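Local coordinates for methyltransferase domain-containing protein (Serratia marcescens, PDB 7CLU) that transfers a methyl group from S-adenosyl-L-methionine to an oxygen of its substrate in the biosynthesis of the red pigment prodigiosin, at residues 182-187 / 214-219; 206-211 / 220-225; 158-161 / 165-168; 154-159 / 239-244. One frame throughout, in Å; residues are numbered along the deposited sequence.

Contact 1: residues 182-187 / 214-219; sequences LPMAIA and QGYGER
The Tyr216 ring carries Met184 on one face and Ala187 at its edge. Met184 CG sits over the middle of the ring, 3.8 Å from the centroid and 13° off the normal, a CH-pi contact, and its nearest ring atom is Tyr216 CD2 at 3.7 Å. Met184 SD lies over the same face, 4.4 Å from the centroid, a Met-aromatic contact beside the CH-pi contact of CG, the thioether chain crossing the tyrosine at about a right angle. Ala187 CB comes in near the ring plane, 4.0 Å from Tyr216 CE2. The same methyl covers one face of the Arg219 guanidinium, 3.9 Å from Arg219 NE. The guanidinium reaches the alanine with Arg219 CG anti to the backbone N (chi1 -176°) and a bend at chi2. In the guanidinium plane a water accepts from Arg219 NE at 2.8 Å. Just before the tyrosine, Gly215 ends helix 201-214 in a Schellman motif with positive phi. The polar tips are tied down elsewhere: Tyr216 OH to Asp188 OD1, Arg219 NH2 to Ile193 O. This surface contact thus brings the turn between helix 201-214 and strand 221-224 against helix 181-189, whose other sides pack on helix 154-163 and on strands 171-175 and 194-199.

Contact 2: residues 206-211 / 220-225; sequences FLRDKL and IDVVEG
Arg208 reaches Val222 by leaving its helix straight through chi2 and then bending sharply at chi3 (-97°), which swings the guanidinium across the strand. Val222 has CG1 anti to its backbone N, and this leaves CG2 turned to Leu211 and Leu207. Those two leucines differ at the first torsion, Leu207 with CG anti to the backbone N and Leu211 with CG anti to the carbonyl carbon, yet they close on the same methyl: Leu207 CD2 is 3.9 Å and Leu211 CD1 3.8 Å from Val222 CG2. Leu211 CD1 also touches Ile220 CG2 at 3.8 Å. Over these apolar groups Arg208 lays one guanidinium face on Val222 and sends NH2 to Val222 O, a 2.9 Å hydrogen bond. It is bent, 136° at the hydrogen, and the donor stands above the carbonyl plane. Arg208 NE binds a water at 3.1 Å, and the same water accepts from Val222 N, so the side chain engages Val222 O directly and Val222 N through the water, the two backbone groups turned away from strand 194-199. The two elements run antiparallel (179°), the helix and the outgoing strand of the beta-alpha-beta unit 194-199, 201-214, 221-224. Chemically, the arginine supplies partners to the backbone of a strand that is outermost in the sheet within this chain, above a hydrophobic seam. Glu224 OE1, 4.0 Å from Arg208 NH2, is too distant for a salt bridge, so any electrostatic help from it is probably modest.

Contact 3: residues 158-161 / 165-168; sequences AGFV and DFSQ
Val161, in the last turns of helix 154-163, and Phe166, in the loop after it, have CA atoms 7.4 Å apart, and residues 166-168 keep helical angles without the regular helical bonds. The side chain of Phe166 points back at the helix and drives its edge into the face of the Phe160 ring. This is an edge-to-face pair with centroids 5.0 Å apart and planes at 58°. Phe166 CZ does the touching: it stands over the centre of the Phe160 ring, 3.6 Å from Phe160 CE1 and 3.7 Å from Phe160 CZ. Next to it, Phe166 CE2 meets the helix backbone, coming 3.6 Å from Phe160 O, which lies near the plane of the Phe166 ring, and 4.0 Å from Val161 CA. Phe160 has its CG anti to the backbone N (chi1 -160°), which turns one ring face to Phe166 CZ, the two side chains crossing at about a right angle. The turn itself is braced from within. Asp165 OD1 accepts from Ser167 N at 3.3 Å, an Asx turn, and also from Ser167 OG at a very short 2.5 Å, both donors arriving from the same face of the carboxylate. Further aromatic rings extend the cluster, with Phe172 and Tyr164 edge-to-face to Phe166 and His241 edge-to-face to Phe160. The loop, with Phe166 packed back on the helix, connects helix 154-163 to strand 171-175, the first strand of a sheet ordered 3-2-1-4-5-7-6, the Rossmann-like arrangement characteristic of class I S-adenosylmethionine-dependent methyltransferases.

Contact 4: residues 154-159 / 239-244; sequences APFIAG and LIHLGW
Phe156 of helix 154-163 meets His241 of strand 239-243 across the helix-sheet interface of the Rossmann-like methyltransferase fold. The phenylalanine can be followed outward. CB points from the helix toward the strand, and CG is anti to the backbone N (chi1 156°), which lets the far end of the ring reach the strand. CG, CD1 and CD2 still lie too far back to touch the strand segment. Of the next pair, Phe156 CE2 draws nearer, 4.3 Å from His241 CE1, while Phe156 CE1 stays farther from the imidazole. CZ, at the end, makes the contact: 3.9 Å to His241 NE2 and 4.0 Å to His241 CE1. The NE2 atom lies near the plane of the Phe156 ring, off its edge. The two side chains approach from opposite directions with ring planes at 29°, centroids 5.9 Å apart, so the rings are slid past each other and barely overlap. Little surface is buried, but both residues are buried in the assembled protein. On the phenylalanine ring Arg331 makes a cation-pi contact; that arginine belongs to the S-adenosyl-L-homocysteine site seen in this protein, so the pair lies beside the cofactor pocket. The imidazole is fixed at both nitrogens, NE2 hydrogen-bonded to Ser274 OG and ND1 to Asp174 OD1, which holds its rotation and presents the NE2-CE1 side to the phenylalanine. Two residues on, Gly243 N lies 3.4 Å from the plane of the His241 ring, over one face and toward the rim.

Overall arrangement
From the N terminus, helix 154-163 opens contacts 3 and 4 together. Contact 3 closes first, a tight loop of a few residues leading into strand 171-175. Helix 181-189 then opens contact 1, and helix 201-214 opens contact 2 before contact 1 has closed; contact 1 shuts at 214-219 and contact 2 directly after, at 220-225, so the two cross. Contact 4 closes last, at strand 239-243, and its long loop encloses contacts 1 and 2 entirely, while contact 3 starts from the same helix. Helix 181-189 bridges them, Leu182 packing on contacts 3 and 4 and Ile186 on contact 3, while Pro183 and Met184 meet Ile220 of contact 2, linking the edge of the sheet to its middle.

Contact 1: residues 182-187 / 214-219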
loop_
_atom_site.group_PDB
_atom_site.type_symbol
_atom_site.label_atom_id
_atom_site.label_comp_id
_atom_site.label_asym_id
_atom_site.label_seq_id
_atom_site.Cartn_x
_atom_site.Cartn_y
_atom_site.Cartn_z
ATOM N N LEU A 182 -26.102 -16.165 -0.823
ATOM C CA LEU A 182 -26.719 -16.305 0.489
ATOM C C LEU A 182 -28.044 -17.047 0.403
ATOM O O LEU A 182 -28.218 -18.035 1.137
ATOM C CB LEU A 182 -26.855 -14.938 1.157
ATOM C CG LEU A 182 -27.746 -14.824 2.395
ATOM C CD1 LEU A 182 -27.273 -15.753 3.477
ATOM C CD2 LEU A 182 -27.746 -13.347 2.881
ATOM N N PRO A 183 -29.003 -16.669 -0.455
ATOM C CA PRO A 183 -30.242 -17.464 -0.506
ATOM C C PRO A 183 -30.025 -18.884 -1.004
ATOM O O PRO A 183 -30.804 -19.772 -0.644
ATOM C CB PRO A 183 -31.159 -16.652 -1.437
ATOM C CG PRO A 183 -30.266 -15.718 -2.156
ATOM C CD PRO A 183 -29.121 -15.432 -1.251
ATOM N N MET A 184 -28.983 -19.143 -1.801
ATOM C CA MET A 184 -28.641 -20.530 -2.112
ATOM C C MET A 184 -28.251 -21.298 -0.849
ATOM O O MET A 184 -28.727 -22.416 -0.617
ATOM C CB MET A 184 -27.517 -20.581 -3.152
ATOM C CG MET A 184 -28.015 -20.318 -4.548
ATOM S SD MET A 184 -26.756 -20.278 -5.832
ATOM C CE MET A 184 -25.551 -19.217 -5.128
ATOM N N ALA A 185 -27.394 -20.708 -0.008
ATOM C CA ALA A 185 -26.982 -21.395 1.212
ATOM C C ALA A 185 -28.169 -21.612 2.143
ATOM O O ALA A 185 -28.264 -22.652 2.812
ATOM C CB ALA A 185 -25.873 -20.616 1.915
ATOM N N ILE A 186 -29.099 -20.648 2.177
ATOM C CA ILE A 186 -30.310 -20.809 2.975
ATOM C C ILE A 186 -31.129 -21.980 2.451
ATOM O O ILE A 186 -31.499 -22.880 3.211
ATOM C CB ILE A 186 -31.127 -19.505 2.995
ATOM C CG1 ILE A 186 -30.305 -18.377 3.620
ATOM C CG2 ILE A 186 -32.413 -19.697 3.773
ATOM C CD1 ILE A 186 -30.911 -16.990 3.410
ATOM N N ALA A 187 -31.385 -22.005 1.134
ATOM C CA ALA A 187 -32.116 -23.113 0.511
ATOM C C ALA A 187 -31.484 -24.460 0.819
ATOM O O ALA A 187 -32.193 -25.466 0.977
ATOM C CB ALA A 187 -32.172 -22.944 -1.008
ATOM N N GLN A 214 -27.172 -22.817 -12.093
ATOM C CA GLN A 214 -26.786 -23.562 -10.903
ATOM C C GLN A 214 -27.889 -24.492 -10.402
ATOM O O GLN A 214 -27.633 -25.304 -9.499
ATOM C CB GLN A 214 -26.370 -22.591 -9.794
ATOM C CG GLN A 214 -25.187 -21.696 -10.164
ATOM C CD GLN A 214 -24.036 -22.475 -10.781
ATOM O OE1 GLN A 214 -23.668 -22.255 -11.940
ATOM N NE2 GLN A 214 -23.469 -23.399 -10.014
ATOM N N GLY A 215 -29.090 -24.402 -10.975
ATOM C CA GLY A 215 -30.194 -25.272 -10.624
ATOM C C GLY A 215 -31.176 -24.694 -9.626
ATOM O O GLY A 215 -31.995 -25.447 -9.090
ATOM N N TYR A 216 -31.126 -23.382 -9.368
ATOM C CA TYR A 216 -31.915 -22.736 -8.329
ATOM C C TYR A 216 -32.963 -21.790 -8.910
ATOM O O TYR A 216 -33.541 -20.988 -8.169
ATOM C CB TYR A 216 -30.998 -21.971 -7.358
ATOM C CG TYR A 216 -30.211 -22.854 -6.412
ATOM C CD1 TYR A 216 -29.107 -23.563 -6.861
ATOM C CD2 TYR A 216 -30.586 -22.994 -5.077
ATOM C CE1 TYR A 216 -28.386 -24.385 -6.012
ATOM C CE2 TYR A 216 -29.876 -23.820 -4.220
ATOM C CZ TYR A 216 -28.772 -24.507 -4.696
ATOM O OH TYR A 216 -28.048 -25.334 -3.862
ATOM N N GLY A 217 -33.215 -21.865 -10.218
ATOM C CA GLY A 217 -34.112 -20.913 -10.862
ATOM C C GLY A 217 -35.559 -21.031 -10.419
ATOM O O GLY A 217 -36.313 -20.051 -10.474
ATOM N N GLU A 218 -35.983 -22.223 -9.999
ATOM C CA GLU A 218 -37.326 -22.355 -9.447
ATOM C C GLU A 218 -37.357 -22.169 -7.941
ATOM O O GLU A 218 -38.402 -21.801 -7.393
ATOM C CB GLU A 218 -37.918 -23.716 -9.800
ATOM C CG GLU A 218 -38.152 -23.905 -11.280
ATOM C CD GLU A 218 -39.026 -25.107 -11.565
ATOM O OE1 GLU A 218 -39.638 -25.141 -12.656
ATOM O OE2 GLU A 218 -39.101 -26.016 -10.700
ATOM N N ARG A 219 -36.235 -22.399 -7.267
ATOM C CA ARG A 219 -36.179 -22.298 -5.815
ATOM C C ARG A 219 -36.118 -20.850 -5.331
ATOM O O ARG A 219 -36.611 -20.542 -4.236
ATOM C CB ARG A 219 -34.962 -23.079 -5.305
ATOM C CG ARG A 219 -34.836 -23.149 -3.797
ATOM C CD ARG A 219 -35.844 -24.119 -3.189
ATOM N NE ARG A 219 -35.776 -24.110 -1.728
ATOM C CZ ARG A 219 -36.313 -23.163 -0.965
ATOM N NH1 ARG A 219 -36.962 -22.144 -1.525
ATOM N NH2 ARG A 219 -36.200 -23.226 0.358
HETATM O O HOH W 1 -34.412 -25.924 -0.149
#

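Contact 2: residues 206-211 / 220-225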
loop_
_atom_site.group_PDB
_atom_site.type_symbol
_atom_site.label_atom_id
_atom_site.label_comp_id
_atom_site.label_asym_id
_atom_site.label_seq_id
_atom_site.Cartn_x
_atom_site.Cartn_y
_atom_site.Cartn_z
ATOM N N PHE A 206 -29.669 -11.269 -15.784
ATOM C CA PHE A 206 -28.364 -11.914 -15.640
ATOM C C PHE A 206 -28.335 -12.822 -14.413
ATOM O O PHE A 206 -27.893 -13.977 -14.481
ATOM C CB PHE A 206 -27.270 -10.844 -15.564
ATOM C CG PHE A 206 -25.903 -11.381 -15.208
ATOM C CD1 PHE A 206 -25.134 -12.048 -16.153
ATOM C CD2 PHE A 206 -25.385 -11.208 -13.932
ATOM C CE1 PHE A 206 -23.879 -12.542 -15.828
ATOM C CE2 PHE A 206 -24.131 -11.698 -13.598
ATOM C CZ PHE A 206 -23.375 -12.365 -14.546
ATOM N N LEU A 207 -28.812 -12.312 -13.276
ATOM C CA LEU A 207 -28.884 -13.124 -12.068
ATOM C C LEU A 207 -29.837 -14.302 -12.254
ATOM O O LEU A 207 -29.557 -15.421 -11.796
ATOM C CB LEU A 207 -29.311 -12.250 -10.886
ATOM C CG LEU A 207 -29.435 -12.976 -9.545
ATOM C CD1 LEU A 207 -28.076 -13.096 -8.874
ATOM C CD2 LEU A 207 -30.454 -12.297 -8.625
ATOM N N ARG A 208 -30.961 -14.072 -12.936
ATOM C CA ARG A 208 -31.873 -15.166 -13.241
ATOM C C ARG A 208 -31.158 -16.259 -14.026
ATOM O O ARG A 208 -31.328 -17.454 -13.744
ATOM C CB ARG A 208 -33.081 -14.640 -14.015
ATOM C CG ARG A 208 -34.383 -15.368 -13.711
ATOM C CD ARG A 208 -35.568 -14.721 -14.424
ATOM N NE ARG A 208 -36.305 -13.790 -13.570
ATOM C CZ ARG A 208 -36.286 -12.464 -13.707
ATOM N NH1 ARG A 208 -35.564 -11.897 -14.664
ATOM N NH2 ARG A 208 -36.994 -11.702 -12.881
ATOM N N ASP A 209 -30.336 -15.861 -14.998
ATOM C CA ASP A 209 -29.585 -16.827 -15.788
ATOM C C ASP A 209 -28.582 -17.580 -14.925
ATOM O O ASP A 209 -28.445 -18.803 -15.051
ATOM C CB ASP A 209 -28.887 -16.114 -16.947
ATOM C CG ASP A 209 -29.875 -15.575 -17.975
ATOM O OD1 ASP A 209 -30.996 -16.117 -18.056
ATOM O OD2 ASP A 209 -29.546 -14.604 -18.690
ATOM N N LYS A 210 -27.888 -16.872 -14.028
ATOM C CA LYS A 210 -26.908 -17.530 -13.167
ATOM C C LYS A 210 -27.582 -18.503 -12.207
ATOM O O LYS A 210 -27.086 -19.623 -11.995
ATOM C CB LYS A 210 -26.102 -16.493 -12.382
ATOM C CG LYS A 210 -24.790 -16.079 -13.045
ATOM C CD LYS A 210 -25.015 -15.597 -14.469
ATOM C CE LYS A 210 -23.856 -15.985 -15.366
ATOM N NZ LYS A 210 -22.558 -15.510 -14.806
ATOM N N LEU A 211 -28.702 -18.081 -11.603
ATOM C CA LEU A 211 -29.446 -18.964 -10.709
ATOM C C LEU A 211 -29.938 -20.197 -11.446
ATOM O O LEU A 211 -29.897 -21.310 -10.907
ATOM C CB LEU A 211 -30.636 -18.228 -10.088
ATOM C CG LEU A 211 -30.376 -17.239 -8.947
ATOM C CD1 LEU A 211 -31.715 -16.672 -8.450
ATOM C CD2 LEU A 211 -29.598 -17.868 -7.800
ATOM N N ILE A 220 -35.511 -19.960 -6.115
ATOM C CA ILE A 220 -35.230 -18.585 -5.705
ATOM C C ILE A 220 -35.762 -17.642 -6.781
ATOM O O ILE A 220 -35.278 -17.654 -7.918
ATOM C CB ILE A 220 -33.723 -18.359 -5.477
ATOM C CG1 ILE A 220 -33.182 -19.334 -4.414
ATOM C CG2 ILE A 220 -33.431 -16.908 -5.089
ATOM C CD1 ILE A 220 -31.664 -19.334 -4.346
ATOM N N ASP A 221 -36.758 -16.835 -6.430
ATOM C CA ASP A 221 -37.306 -15.887 -7.393
ATOM C C ASP A 221 -36.442 -14.635 -7.479
ATOM O O ASP A 221 -35.817 -14.209 -6.503
ATOM C CB ASP A 221 -38.731 -15.485 -7.019
ATOM C CG ASP A 221 -39.713 -16.636 -7.122
ATOM O OD1 ASP A 221 -39.612 -17.433 -8.078
ATOM O OD2 ASP A 221 -40.589 -16.740 -6.239
ATOM N N VAL A 222 -36.420 -14.036 -8.664
ATOM C CA VAL A 222 -35.812 -12.731 -8.871
ATOM C C VAL A 222 -36.942 -11.757 -9.141
ATOM O O VAL A 222 -37.702 -11.932 -10.102
ATOM C CB VAL A 222 -34.800 -12.740 -10.024
ATOM C CG1 VAL A 222 -34.050 -11.415 -10.076
ATOM C CG2 VAL A 222 -33.830 -13.893 -9.847
ATOM N N VAL A 223 -37.081 -10.761 -8.278
ATOM C CA VAL A 223 -38.032 -9.687 -8.503
ATOM C C VAL A 223 -37.263 -8.404 -8.771
ATOM O O VAL A 223 -36.100 -8.245 -8.393
ATOM C CB VAL A 223 -38.994 -9.503 -7.326
ATOM C CG1 VAL A 223 -39.801 -10.793 -7.100
ATOM C CG2 VAL A 223 -38.230 -9.068 -6.090
ATOM N N GLU A 224 -37.933 -7.468 -9.421
ATOM C CA GLU A 224 -37.277 -6.241 -9.825
ATOM C C GLU A 224 -37.720 -5.095 -8.933
ATOM O O GLU A 224 -38.855 -5.054 -8.447
ATOM C CB GLU A 224 -37.553 -5.962 -11.300
ATOM C CG GLU A 224 -37.010 -7.086 -12.178
ATOM C CD GLU A 224 -37.378 -6.948 -13.636
ATOM O OE1 GLU A 224 -37.711 -7.977 -14.265
ATOM O OE2 GLU A 224 -37.321 -5.815 -14.154
ATOM N N GLY A 225 -36.792 -4.186 -8.682
ATOM C CA GLY A 225 -37.052 -3.097 -7.767
ATOM C C GLY A 225 -35.838 -2.205 -7.643
ATOM O O GLY A 225 -34.806 -2.417 -8.292
HETATM O O HOH W 2 -37.266 -15.357 -11.023
#

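Contact 3: residues 158-161 / 165-168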
loop_
_atom_site.group_PDB
_atom_site.type_symbol
_atom_site.label_atom_id
_atom_site.label_comp_id
_atom_site.label_asym_id
_atom_site.label_seq_id
_atom_site.Cartn_x
_atom_site.Cartn_y
_atom_site.Cartn_z
ATOM N N ALA A 158 -21.872 -18.523 5.736
ATOM C CA ALA A 158 -21.892 -19.704 6.595
ATOM C C ALA A 158 -22.323 -19.357 8.017
ATOM O O ALA A 158 -23.131 -20.074 8.613
ATOM C CB ALA A 158 -20.510 -20.372 6.595
ATOM N N GLY A 159 -21.820 -18.250 8.564
ATOM C CA GLY A 159 -22.172 -17.881 9.925
ATOM C C GLY A 159 -23.575 -17.321 10.047
ATOM O O GLY A 159 -24.212 -17.466 11.095
ATOM N N PHE A 160 -24.068 -16.665 8.990
ATOM C CA PHE A 160 -25.458 -16.227 8.954
ATOM C C PHE A 160 -26.396 -17.436 8.925
ATOM O O PHE A 160 -27.305 -17.545 9.751
ATOM C CB PHE A 160 -25.674 -15.315 7.735
ATOM C CG PHE A 160 -26.898 -14.411 7.823
ATOM C CD1 PHE A 160 -27.718 -14.399 8.947
ATOM C CD2 PHE A 160 -27.213 -13.564 6.767
ATOM C CE1 PHE A 160 -28.835 -13.559 8.999
ATOM C CE2 PHE A 160 -28.331 -12.728 6.817
ATOM C CZ PHE A 160 -29.138 -12.736 7.934
ATOM N N VAL A 161 -26.177 -18.357 7.982
ATOM C CA VAL A 161 -27.010 -19.554 7.873
ATOM C C VAL A 161 -26.988 -20.359 9.169
ATOM O O VAL A 161 -28.005 -20.936 9.572
ATOM C CB VAL A 161 -26.565 -20.409 6.670
ATOM C CG1 VAL A 161 -27.382 -21.680 6.585
ATOM C CG2 VAL A 161 -26.703 -19.622 5.381
ATOM N N ASP A 165 -31.698 -18.251 12.933
ATOM C CA ASP A 165 -32.772 -19.250 12.688
ATOM C C ASP A 165 -33.674 -18.804 11.534
ATOM O O ASP A 165 -34.619 -18.054 11.788
ATOM C CB ASP A 165 -33.593 -19.487 13.956
ATOM C CG ASP A 165 -34.434 -20.744 13.879
ATOM O OD1 ASP A 165 -34.311 -21.465 12.873
ATOM O OD2 ASP A 165 -35.201 -20.988 14.818
ATOM N N PHE A 166 -33.424 -19.323 10.330
ATOM C CA PHE A 166 -34.231 -18.967 9.133
ATOM C C PHE A 166 -35.540 -19.765 9.119
ATOM O O PHE A 166 -36.482 -19.363 8.420
ATOM C CB PHE A 166 -33.422 -19.177 7.853
ATOM C CG PHE A 166 -32.434 -18.075 7.570
ATOM C CD1 PHE A 166 -32.814 -16.945 6.866
ATOM C CD2 PHE A 166 -31.127 -18.163 8.017
ATOM C CE1 PHE A 166 -31.906 -15.932 6.613
ATOM C CE2 PHE A 166 -30.220 -17.149 7.761
ATOM C CZ PHE A 166 -30.612 -16.034 7.062
ATOM N N SER A 167 -35.608 -20.831 9.923
ATOM C CA SER A 167 -36.802 -21.711 10.036
ATOM C C SER A 167 -38.015 -20.955 10.602
ATOM O O SER A 167 -39.137 -21.331 10.249
ATOM C CB SER A 167 -36.490 -22.925 10.864
ATOM O OG SER A 167 -36.491 -22.600 12.242
ATOM N N GLN A 168 -37.761 -19.893 11.373
ATOM C CA GLN A 168 -38.808 -19.064 12.032
ATOM C C GLN A 168 -39.557 -18.193 11.015
ATOM O O GLN A 168 -40.666 -17.739 11.339
ATOM C CB GLN A 168 -38.153 -18.117 13.035
ATOM C CG GLN A 168 -37.747 -18.785 14.337
ATOM C CD GLN A 168 -37.679 -17.792 15.470
ATOM O OE1 GLN A 168 -37.187 -16.675 15.315
ATOM N NE2 GLN A 168 -38.191 -18.192 16.619
#

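Contact 4: residues 154-159 / 239-244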
loop_
_atom_site.group_PDB
_atom_site.type_symbol
_atom_site.label_atom_id
_atom_site.label_comp_id
_atom_site.label_asym_id
_atom_site.label_seq_id
_atom_site.Cartn_x
_atom_site.Cartn_y
_atom_site.Cartn_z
ATOM N N ALA A 154 -17.957 -15.925 2.028
ATOM C CA ALA A 154 -18.254 -17.276 2.498
ATOM C C ALA A 154 -18.327 -17.380 4.018
ATOM O O ALA A 154 -19.293 -17.968 4.516
ATOM C CB ALA A 154 -17.234 -18.266 1.912
ATOM N N PRO A 155 -17.391 -16.837 4.805
ATOM C CA PRO A 155 -17.555 -16.935 6.266
ATOM C C PRO A 155 -18.754 -16.171 6.797
ATOM O O PRO A 155 -19.358 -16.621 7.775
ATOM C CB PRO A 155 -16.239 -16.374 6.813
ATOM C CG PRO A 155 -15.248 -16.636 5.704
ATOM C CD PRO A 155 -16.034 -16.381 4.443
ATOM N N PHE A 156 -19.117 -15.031 6.203
ATOM C CA PHE A 156 -20.345 -14.358 6.620
ATOM C C PHE A 156 -21.558 -15.226 6.328
ATOM O O PHE A 156 -22.442 -15.393 7.179
ATOM C CB PHE A 156 -20.488 -12.999 5.921
ATOM C CG PHE A 156 -21.913 -12.511 5.837
ATOM C CD1 PHE A 156 -22.611 -12.176 6.988
ATOM C CD2 PHE A 156 -22.559 -12.408 4.619
ATOM C CE1 PHE A 156 -23.940 -11.745 6.933
ATOM C CE2 PHE A 156 -23.877 -11.968 4.554
ATOM C CZ PHE A 156 -24.570 -11.642 5.717
ATOM N N ILE A 157 -21.627 -15.774 5.113
ATOM C CA ILE A 157 -22.806 -16.531 4.701
ATOM C C ILE A 157 -22.962 -17.770 5.572
ATOM O O ILE A 157 -24.039 -18.043 6.111
ATOM C CB ILE A 157 -22.709 -16.899 3.211
ATOM C CG1 ILE A 157 -22.950 -15.670 2.344
ATOM C CG2 ILE A 157 -23.674 -18.024 2.880
ATOM C CD1 ILE A 157 -22.506 -15.844 0.928
ATOM N N ALA A 158 -21.872 -18.523 5.736
ATOM C CA ALA A 158 -21.892 -19.704 6.595
ATOM C C ALA A 158 -22.323 -19.357 8.017
ATOM O O ALA A 158 -23.131 -20.074 8.613
ATOM C CB ALA A 158 -20.510 -20.372 6.595
ATOM N N GLY A 159 -21.820 -18.250 8.564
ATOM C CA GLY A 159 -22.172 -17.881 9.925
ATOM C C GLY A 159 -23.575 -17.321 10.047
ATOM O O GLY A 159 -24.212 -17.466 11.095
ATOM N N LEU A 239 -38.945 -11.664 6.176
ATOM C CA LEU A 239 -37.544 -11.370 6.473
ATOM C C LEU A 239 -36.898 -10.742 5.242
ATOM O O LEU A 239 -36.947 -11.319 4.148
ATOM C CB LEU A 239 -36.760 -12.629 6.899
ATOM C CG LEU A 239 -35.271 -12.401 7.245
ATOM C CD1 LEU A 239 -35.079 -11.394 8.388
ATOM C CD2 LEU A 239 -34.574 -13.710 7.590
ATOM N N ILE A 240 -36.308 -9.554 5.421
ATOM C CA ILE A 240 -35.639 -8.825 4.348
ATOM C C ILE A 240 -34.214 -8.532 4.782
ATOM O O ILE A 240 -33.976 -8.103 5.919
ATOM C CB ILE A 240 -36.366 -7.503 4.003
ATOM C CG1 ILE A 240 -37.836 -7.766 3.672
ATOM C CG2 ILE A 240 -35.687 -6.812 2.831
ATOM C CD1 ILE A 240 -38.039 -8.319 2.307
ATOM N N HIS A 241 -33.266 -8.721 3.865
ATOM C CA HIS A 241 -31.856 -8.553 4.174
ATOM C C HIS A 241 -31.206 -7.660 3.134
ATOM O O HIS A 241 -31.484 -7.778 1.936
ATOM C CB HIS A 241 -31.086 -9.903 4.214
ATOM C CG HIS A 241 -29.603 -9.730 4.350
ATOM N ND1 HIS A 241 -28.716 -10.041 3.341
ATOM C CD2 HIS A 241 -28.857 -9.232 5.366
ATOM C CE1 HIS A 241 -27.485 -9.776 3.740
ATOM N NE2 HIS A 241 -27.543 -9.274 4.962
ATOM N N LEU A 242 -30.335 -6.778 3.606
ATOM C CA LEU A 242 -29.571 -5.872 2.754
ATOM C C LEU A 242 -28.109 -6.110 3.098
ATOM O O LEU A 242 -27.670 -5.794 4.211
ATOM C CB LEU A 242 -29.987 -4.421 2.976
ATOM C CG LEU A 242 -29.261 -3.342 2.150
ATOM C CD1 LEU A 242 -29.587 -3.512 0.678
ATOM C CD2 LEU A 242 -29.649 -1.957 2.616
ATOM N N GLY A 243 -27.367 -6.688 2.158
ATOM C CA GLY A 243 -26.012 -7.119 2.447
ATOM C C GLY A 243 -24.926 -6.089 2.190
ATOM O O GLY A 243 -24.566 -5.858 1.039
ATOM N N TRP A 244 -24.432 -5.447 3.253
ATOM C CA TRP A 244 -23.217 -4.627 3.214
ATOM C C TRP A 244 -23.307 -3.492 2.193
ATOM O O TRP A 244 -22.361 -3.229 1.447
ATOM C CB TRP A 244 -21.989 -5.509 2.957
ATOM C CG TRP A 244 -20.741 -4.990 3.579
ATOM C CD1 TRP A 244 -20.635 -4.002 4.518
ATOM C CD2 TRP A 244 -19.410 -5.407 3.282
ATOM N NE1 TRP A 244 -19.317 -3.798 4.840
ATOM C CE2 TRP A 244 -18.543 -4.648 4.094
ATOM C CE3 TRP A 244 -18.864 -6.362 2.416
ATOM C CZ2 TRP A 244 -17.156 -4.801 4.050
ATOM C CZ3 TRP A 244 -17.479 -6.525 2.387
ATOM C CH2 TRP A 244 -16.646 -5.751 3.202
#